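Local coordinates for extracellular solute-binding protein family 1 (Pseudothermotoga lettingae, PDB 5CI5) that probably delivers sugar to an ABC transporter as its extracellular solute-binding protein, and is seen here holding alpha-D-tagatose, at residues Leu25-Gly30 and Ile53-Gln58. Residues are numbered along the deposited sequence; the frame is centred on the assembly and turned at random.
Sequences LTIWIG and ISVEVQ
Strands 25-30 and 55-58 run parallel, inclined by 21°, and are joined by four backbone hydrogen bonds: Glu56 N donates to Leu25 O, Ile27 N to Glu56 O, Gln58 N to Ile27 O, and Ile29 N to Gln58 O (2.9 Å). One step before the first of these bonds, a water accepts the N-H of Leu25 and donates to the carbonyl of Ser54, linking the two backbones where the direct pair is too far apart to bond.

Branched aliphatic residues suit the face shared by Ile27, Val55 and Val57, because helices 37-51 and 312-322 pack on this side and a polar group among them would have to be buried. The CG2 methyl of Ile27 touches both valines, 3.7 Å from Val55 CG1 and 3.8 Å from Val57 CG2, while CG1, anti to the backbone N (chi1 -176°), carries the rest of the chain away toward Leu318 and Leu322 of helix 312-322. Leu25 CD2 meets Ile53 CG2 at 3.9 Å. These strands are joined by helix 37-51 in a beta-alpha-beta unit of the periplasmic-binding-protein fold, and Ile44 and Phe47 of that helix pack on Val55.

On the opposite face of the sheet, Trp28 and Gln58 extend side by side, ring and amide planes 55° apart. Gln58 CB touches Trp28 CD1 at 3.8 Å, and its extended chain brings CD over one ring face near the rim. Glutamine fits here by joining an aliphatic stem to a polar end: a second water accepts from Trp28 NE1 (2.9 Å) and donates to Gln58 OE1, so the indole N-H is satisfied. A leucine in place of this tryptophan would probably leave the water without its indole donor and open a gap beside Tyr65 and Leu69 of helix 62-75. Thr26, beta-branched as strands accommodate well, turns OG1 back to Thr24 O, and its CG2 lies 3.7 Å from Glu56 O.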
loop_
_atom_site.group_PDB
_atom_site.type_symbol
_atom_site.label_atom_id
_atom_site.label_comp_id
_atom_site.label_asym_id
_atom_site.label_seq_id
_atom_site.Cartn_x
_atom_site.Cartn_y
_atom_site.Cartn_z
ATOM N N LEU A 25 -20.453 -4.157 -18.942
ATOM C CA LEU A 25 -19.153 -4.430 -18.307
ATOM C C LEU A 25 -18.956 -3.481 -17.137
ATOM O O LEU A 25 -19.043 -2.263 -17.291
ATOM C CB LEU A 25 -18.010 -4.299 -19.315
ATOM C CG LEU A 25 -16.642 -4.778 -18.869
ATOM C CD1 LEU A 25 -16.641 -6.288 -18.594
ATOM C CD2 LEU A 25 -15.592 -4.444 -19.919
ATOM N N THR A 26 -18.681 -4.036 -15.962
ATOM C CA THR A 26 -18.567 -3.233 -14.755
ATOM C C THR A 26 -17.164 -3.365 -14.182
ATOM O O THR A 26 -16.705 -4.500 -13.957
ATOM C CB THR A 26 -19.600 -3.673 -13.689
ATOM O OG1 THR A 26 -20.920 -3.535 -14.227
ATOM C CG2 THR A 26 -19.510 -2.847 -12.416
ATOM N N ILE A 27 -16.502 -2.223 -13.920
ATOM C CA ILE A 27 -15.216 -2.207 -13.232
ATOM C C ILE A 27 -15.333 -1.508 -11.879
ATOM O O ILE A 27 -15.930 -0.453 -11.773
ATOM C CB ILE A 27 -14.096 -1.549 -14.092
ATOM C CG1 ILE A 27 -12.731 -1.638 -13.388
ATOM C CG2 ILE A 27 -14.407 -0.098 -14.459
ATOM C CD1 ILE A 27 -11.537 -1.167 -14.236
ATOM N N TRP A 28 -14.762 -2.122 -10.847
ATOM C CA TRP A 28 -14.644 -1.507 -9.536
ATOM C C TRP A 28 -13.211 -1.111 -9.295
ATOM O O TRP A 28 -12.322 -1.973 -9.315
ATOM C CB TRP A 28 -15.092 -2.463 -8.443
ATOM C CG TRP A 28 -16.565 -2.628 -8.389
ATOM C CD1 TRP A 28 -17.483 -2.166 -9.295
ATOM C CD2 TRP A 28 -17.309 -3.277 -7.352
ATOM N NE1 TRP A 28 -18.765 -2.501 -8.881
ATOM C CE2 TRP A 28 -18.678 -3.174 -7.691
ATOM C CE3 TRP A 28 -16.954 -3.929 -6.165
ATOM C CZ2 TRP A 28 -19.682 -3.712 -6.890
ATOM C CZ3 TRP A 28 -17.962 -4.454 -5.373
ATOM C CH2 TRP A 28 -19.298 -4.342 -5.734
ATOM N N ILE A 29 -13.000 0.180 -9.037
ATOM C CA ILE A 29 -11.678 0.728 -8.778
ATOM C C ILE A 29 -11.649 1.162 -7.329
ATOM O O ILE A 29 -12.500 1.927 -6.878
ATOM C CB ILE A 29 -11.362 1.903 -9.702
ATOM C CG1 ILE A 29 -11.527 1.469 -11.157
ATOM C CG2 ILE A 29 -9.944 2.430 -9.458
ATOM C CD1 ILE A 29 -11.499 2.577 -12.166
ATOM N N GLY A 30 -10.672 0.631 -6.606
ATOM C CA GLY A 30 -10.593 0.838 -5.181
ATOM C C GLY A 30 -9.228 1.259 -4.689
ATOM O O GLY A 30 -8.206 0.982 -5.312
ATOM N N ILE A 53 -17.494 -0.995 -26.225
ATOM C CA ILE A 53 -18.015 -1.650 -25.042
ATOM C C ILE A 53 -18.318 -0.584 -24.003
ATOM O O ILE A 53 -17.441 0.196 -23.661
ATOM C CB ILE A 53 -17.003 -2.661 -24.481
ATOM C CG1 ILE A 53 -16.791 -3.796 -25.477
ATOM C CG2 ILE A 53 -17.468 -3.220 -23.127
ATOM C CD1 ILE A 53 -15.603 -4.673 -25.168
ATOM N N SER A 54 -19.555 -0.539 -23.519
ATOM C CA SER A 54 -19.939 0.411 -22.478
ATOM C C SER A 54 -19.424 -0.068 -21.114
ATOM O O SER A 54 -19.504 -1.260 -20.801
ATOM C CB SER A 54 -21.459 0.582 -22.461
ATOM O OG SER A 54 -21.878 1.498 -21.467
ATOM N N VAL A 55 -18.876 0.845 -20.319
ATOM C CA VAL A 55 -18.364 0.478 -19.003
ATOM C C VAL A 55 -19.024 1.226 -17.873
ATOM O O VAL A 55 -19.088 2.456 -17.853
ATOM C CB VAL A 55 -16.848 0.714 -18.902
ATOM C CG1 VAL A 55 -16.327 0.262 -17.548
ATOM C CG2 VAL A 55 -16.138 -0.038 -20.006
ATOM N N GLU A 56 -19.499 0.460 -16.909
ATOM C CA GLU A 56 -20.016 1.019 -15.675
ATOM C C GLU A 56 -18.864 1.038 -14.692
ATOM O O GLU A 56 -18.239 0.006 -14.445
ATOM C CB GLU A 56 -21.179 0.183 -15.133
ATOM C CG GLU A 56 -22.466 0.227 -15.959
ATOM C CD GLU A 56 -23.469 1.272 -15.483
ATOM O OE1 GLU A 56 -23.186 1.997 -14.501
ATOM O OE2 GLU A 56 -24.553 1.359 -16.096
ATOM N N VAL A 57 -18.564 2.214 -14.156
ATOM C CA VAL A 57 -17.456 2.396 -13.234
ATOM C C VAL A 57 -17.980 2.676 -11.815
ATOM O O VAL A 57 -18.908 3.480 -11.619
ATOM C CB VAL A 57 -16.535 3.553 -13.666
ATOM C CG1 VAL A 57 -15.394 3.759 -12.639
ATOM C CG2 VAL A 57 -15.971 3.333 -15.067
ATOM N N GLN A 58 -17.417 2.010 -10.812
ATOM C CA GLN A 58 -17.683 2.415 -9.435
ATOM C C GLN A 58 -16.334 2.579 -8.713
ATOM O O GLN A 58 -15.445 1.723 -8.818
ATOM C CB GLN A 58 -18.592 1.411 -8.715
ATOM C CG GLN A 58 -19.037 1.850 -7.315
ATOM C CD GLN A 58 -20.193 1.015 -6.770
ATOM O OE1 GLN A 58 -20.835 0.263 -7.508
ATOM N NE2 GLN A 58 -20.466 1.152 -5.470
HETATM O O HOH W 1 -20.880 -3.656 -21.548
HETATM O O HOH W 2 -21.291 -1.271 -9.657
#